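Lys-gingipain W83 (Porphyromonas gingivalis, PDB 3M1H) cleaves proteins after lysine as a secreted cysteine protease and probable virulence factor, and carries cleaved adhesin domains, one of which forms this chain. Local coordinates at residues A[54-59]-A[165-170]. Sequence-based numbering, arbitrary orientation.
Sequences SYINFE and FFWINL. Unlike the reference sequence in segment 54-59: Tyr55 (reference His).
Phe166 O takes two backbone N-H groups in succession from the other segment, Ser54 N at 2.9 Å and Tyr55 N at 3.2 Å. The Tyr55 bond lies in the carbonyl plane on a lone pair, whereas Ser54 N is tilted 24° out of that plane; both are bent at the hydrogen. A third bond runs the other way: Phe165 N donates to Ser54 OG at 3.0 Å, and the serine torsion (chi1 70°) puts OG between its own backbone N and carbonyl carbon, where it meets that N-H. Glu95 OE2 bonds both Ser54 OG and Phe166 N, tying the two segments to one carboxylate. One water accepts from Trp167 NE1 at 3.1 Å, in the plane of the indole, and from Asn57 N, so that it joins indole and backbone.

The rings pack around these polar bonds. Trp167 CD1 sits 3.4 Å above the centre of the Phe166 ring, so the indole meets that face with its edge. The Tyr55 and Phe166 side chains cross obliquely, CD2 of Tyr55 4.1 Å from CD1 of Phe166, and the amide of Asn57 crosses the far part of the same phenylalanine ring, with OD1 3.7 Å from Phe166 CE1 and the two planes 37° apart. Arg133 binds Asn57 OD1 through its backbone N and forms a cation-pi contact with Tyr55. Ile56 CG1 lies 4.1 Å from Trp167 CZ2, on the benzo part of the indole; the isoleucine side chain also approaches Asn28, a calcium ligand.

In the jelly-roll adhesin domain, Ser54 and strand 55-56 thus meet the loop leading into strand 167-177, and Trp167 with its water extends the contact into that strand. Ser54 N, Tyr55 N, Phe165 N and Trp167 NE1 all find acceptors here without the regular hydrogen-bond ladder of a sheet.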
ATOM      1  N   SER A  54       6.347   0.515   8.989  1.00 14.22           N
ATOM      2  CA  SER A  54       6.656  -0.411  10.102  1.00 12.91           C
ATOM      3  C   SER A  54       7.747   0.179  10.996  1.00 15.71           C
ATOM      4  O   SER A  54       8.033  -0.410  12.058  1.00 17.00           O
ATOM      5  CB  SER A  54       7.061  -1.777   9.581  1.00 16.24           C
ATOM      6  OG  SER A  54       8.316  -1.770   8.957  1.00 16.90           O
ATOM      7  N   TYR A  55       8.329   1.314  10.624  1.00 13.15           N
ATOM      8  CA  TYR A  55       9.354   2.029  11.400  1.00 14.88           C
ATOM      9  C   TYR A  55       9.400   3.456  10.943  1.00 15.89           C
ATOM     10  O   TYR A  55       9.461   3.689   9.739  1.00 16.89           O
ATOM     11  CB  TYR A  55      10.737   1.379  11.219  1.00 14.94           C
ATOM     12  CG  TYR A  55      11.846   1.948  12.079  1.00 16.90           C
ATOM     13  CD1 TYR A  55      12.215   1.300  13.258  1.00 20.35           C
ATOM     14  CD2 TYR A  55      12.521   3.115  11.720  1.00 16.34           C
ATOM     15  CE1 TYR A  55      13.234   1.803  14.053  1.00 21.85           C
ATOM     16  CE2 TYR A  55      13.561   3.639  12.515  1.00 19.81           C
ATOM     17  CZ  TYR A  55      13.893   2.967  13.698  1.00 18.65           C
ATOM     18  OH  TYR A  55      14.925   3.481  14.479  1.00 23.77           O
ATOM     19  N   ILE A  56       9.380   4.408  11.886  1.00 17.03           N
ATOM     20  CA  ILE A  56       9.404   5.826  11.578  1.00 16.61           C
ATOM     21  C   ILE A  56      10.650   6.451  12.189  1.00 18.00           C
ATOM     22  O   ILE A  56      10.882   6.288  13.403  1.00 18.22           O
ATOM     23  CB  ILE A  56       8.133   6.560  12.114  1.00 16.63           C
ATOM     24  CG1 ILE A  56       6.892   5.945  11.489  1.00 16.19           C
ATOM     25  CG2 ILE A  56       8.178   8.020  11.782  1.00 16.49           C
ATOM     26  CD1 ILE A  56       5.554   6.478  11.974  1.00 19.59           C
ATOM     27  N   ASN A  57      11.454   7.117  11.377  1.00 17.77           N
ATOM     28  CA  ASN A  57      12.662   7.790  11.889  1.00 17.58           C
ATOM     29  C   ASN A  57      12.285   8.786  12.987  1.00 20.26           C
ATOM     30  O   ASN A  57      11.247   9.429  12.921  1.00 19.48           O
ATOM     31  CB  ASN A  57      13.458   8.471  10.779  1.00 17.89           C
ATOM     32  CG  ASN A  57      14.276   7.481   9.939  1.00 15.99           C
ATOM     33  OD1 ASN A  57      14.564   6.364  10.353  1.00 19.89           O
ATOM     34  ND2 ASN A  57      14.643   7.920   8.751  1.00 20.50           N
ATOM     35  N   PHE A  58      13.147   8.856  14.005  1.00 22.03           N
ATOM     36  CA  PHE A  58      12.985   9.710  15.199  1.00 23.80           C
ATOM     37  C   PHE A  58      11.836   9.253  16.105  1.00 27.51           C
ATOM     38  O   PHE A  58      11.489   9.983  17.040  1.00 28.32           O
ATOM     39  CB  PHE A  58      12.822  11.196  14.846  1.00 23.12           C
ATOM     40  CG  PHE A  58      14.054  11.829  14.202  1.00 28.43           C
ATOM     41  CD1 PHE A  58      15.024  12.477  14.975  1.00 33.63           C
ATOM     42  CD2 PHE A  58      14.213  11.821  12.828  1.00 23.49           C
ATOM     43  CE1 PHE A  58      16.132  13.075  14.378  1.00 32.92           C
ATOM     44  CE2 PHE A  58      15.320  12.427  12.209  1.00 31.63           C
ATOM     45  CZ  PHE A  58      16.280  13.057  12.979  1.00 33.57           C
ATOM     46  N   GLU A  59      11.251   8.080  15.841  1.00 24.36           N
ATOM     47  CA  GLU A  59      10.173   7.516  16.665  1.00 26.46           C
ATOM     48  C   GLU A  59      10.436   6.082  17.044  1.00 27.82           C
ATOM     49  O   GLU A  59      10.486   5.765  18.235  1.00 31.83           O
ATOM     50  CB  GLU A  59       8.810   7.648  15.984  1.00 29.41           C
ATOM     51  CG  GLU A  59       8.466   9.095  15.697  1.00 31.21           C
ATOM     52  CD  GLU A  59       7.068   9.297  15.134  1.00 37.86           C
ATOM     53  OE1 GLU A  59       6.206   8.420  15.399  1.00 44.33           O
ATOM     54  OE2 GLU A  59       6.847  10.334  14.437  1.00 29.86           O
ATOM     55  N   PHE A 165      10.957  -2.633  10.040  1.00 19.25           N
ATOM     56  CA  PHE A 165      11.713  -2.517   8.780  1.00 16.98           C
ATOM     57  C   PHE A 165      11.773  -1.036   8.404  1.00 14.90           C
ATOM     58  O   PHE A 165      12.570  -0.274   9.010  1.00 15.85           O
ATOM     59  CB  PHE A 165      11.201  -3.508   7.716  1.00 16.90           C
ATOM     60  CG  PHE A 165      11.462  -4.943   8.128  1.00 20.08           C
ATOM     61  CD1 PHE A 165      12.713  -5.492   7.936  1.00 22.86           C
ATOM     62  CD2 PHE A 165      10.481  -5.691   8.773  1.00 22.74           C
ATOM     63  CE1 PHE A 165      12.987  -6.811   8.355  1.00 26.33           C
ATOM     64  CE2 PHE A 165      10.746  -7.008   9.202  1.00 26.73           C
ATOM     65  CZ  PHE A 165      12.009  -7.562   8.984  1.00 25.01           C
ATOM     66  N   PHE A 166      10.965  -0.565   7.442  1.00 15.98           N
ATOM     67  CA  PHE A 166      10.894   0.866   7.235  1.00 13.70           C
ATOM     68  C   PHE A 166       9.514   1.289   6.700  1.00 14.47           C
ATOM     69  O   PHE A 166       8.609   1.391   7.477  1.00 15.15           O
ATOM     70  CB  PHE A 166      12.084   1.375   6.405  1.00 14.74           C
ATOM     71  CG  PHE A 166      12.247   2.861   6.417  1.00 13.17           C
ATOM     72  CD1 PHE A 166      12.305   3.545   7.616  1.00 14.51           C
ATOM     73  CD2 PHE A 166      12.340   3.603   5.237  1.00 15.92           C
ATOM     74  CE1 PHE A 166      12.467   4.903   7.646  1.00 13.84           C
ATOM     75  CE2 PHE A 166      12.511   4.977   5.261  1.00 13.80           C
ATOM     76  CZ  PHE A 166      12.574   5.635   6.487  1.00 15.27           C
ATOM     77  N   TRP A 167       9.352   1.523   5.396  1.00 14.81           N
ATOM     78  CA  TRP A 167       8.031   1.817   4.814  1.00 12.71           C
ATOM     79  C   TRP A 167       7.831   0.967   3.570  1.00 13.45           C
ATOM     80  O   TRP A 167       8.826   0.584   2.922  1.00 14.72           O
ATOM     81  CB  TRP A 167       7.900   3.283   4.404  1.00 11.12           C
ATOM     82  CG  TRP A 167       7.980   4.318   5.487  1.00 14.76           C
ATOM     83  CD1 TRP A 167       9.068   4.728   6.193  1.00 13.17           C
ATOM     84  CD2 TRP A 167       6.894   5.120   5.923  1.00 12.28           C
ATOM     85  NE1 TRP A 167       8.730   5.760   7.063  1.00 12.98           N
ATOM     86  CE2 TRP A 167       7.379   5.989   6.927  1.00 10.73           C
ATOM     87  CE3 TRP A 167       5.531   5.162   5.582  1.00 14.83           C
ATOM     88  CZ2 TRP A 167       6.554   6.909   7.558  1.00 11.73           C
ATOM     89  CZ3 TRP A 167       4.716   6.084   6.209  1.00 16.04           C
ATOM     90  CH2 TRP A 167       5.236   6.931   7.200  1.00 13.46           C
ATOM     91  N   ILE A 168       6.562   0.646   3.295  1.00 10.96           N
ATOM     92  CA  ILE A 168       6.099   0.076   2.026  1.00 10.96           C
ATOM     93  C   ILE A 168       5.465   1.211   1.199  1.00 10.65           C
ATOM     94  O   ILE A 168       4.757   2.064   1.747  1.00 13.39           O
ATOM     95  CB  ILE A 168       5.181  -1.122   2.222  1.00 13.20           C
ATOM     96  CG1 ILE A 168       4.825  -1.733   0.858  1.00 13.86           C
ATOM     97  CG2 ILE A 168       3.922  -0.794   3.000  1.00 12.39           C
ATOM     98  CD1 ILE A 168       4.212  -3.152   1.016  1.00 14.62           C
ATOM     99  N   ASN A 169       5.732   1.200  -0.101  1.00 10.49           N
ATOM    100  CA  ASN A 169       5.196   2.187  -1.038  1.00 11.42           C
ATOM    101  C   ASN A 169       4.331   1.532  -2.106  1.00 11.71           C
ATOM    102  O   ASN A 169       4.628   0.430  -2.570  1.00 11.52           O
ATOM    103  CB  ASN A 169       6.313   2.894  -1.764  1.00 10.25           C
ATOM    104  CG  ASN A 169       7.260   3.638  -0.881  1.00 13.07           C
ATOM    105  OD1 ASN A 169       6.864   4.246   0.091  1.00 13.06           O
ATOM    106  ND2 ASN A 169       8.524   3.644  -1.257  1.00 16.40           N
ATOM    107  N   LEU A 170       3.270   2.241  -2.513  1.00 12.21           N
ATOM    108  CA  LEU A 170       2.353   1.816  -3.546  0.50 11.37           C
ATOM    109  C   LEU A 170       2.185   2.969  -4.544  1.00 11.20           C
ATOM    110  O   LEU A 170       2.176   4.139  -4.127  1.00 12.34           O
ATOM    111  CB  LEU A 170       1.024   1.481  -2.876  0.50 12.53           C
ATOM    112  CG  LEU A 170      -0.197   1.178  -3.726  0.50 10.50           C
ATOM    113  CD1 LEU A 170      -0.041  -0.128  -4.505  0.50 11.53           C
ATOM    114  CD2 LEU A 170      -1.458   1.164  -2.835  0.50 11.49           C
TER
HETATM  115  O   HOH W   1      10.330   7.857   8.649  1.00 16.09           O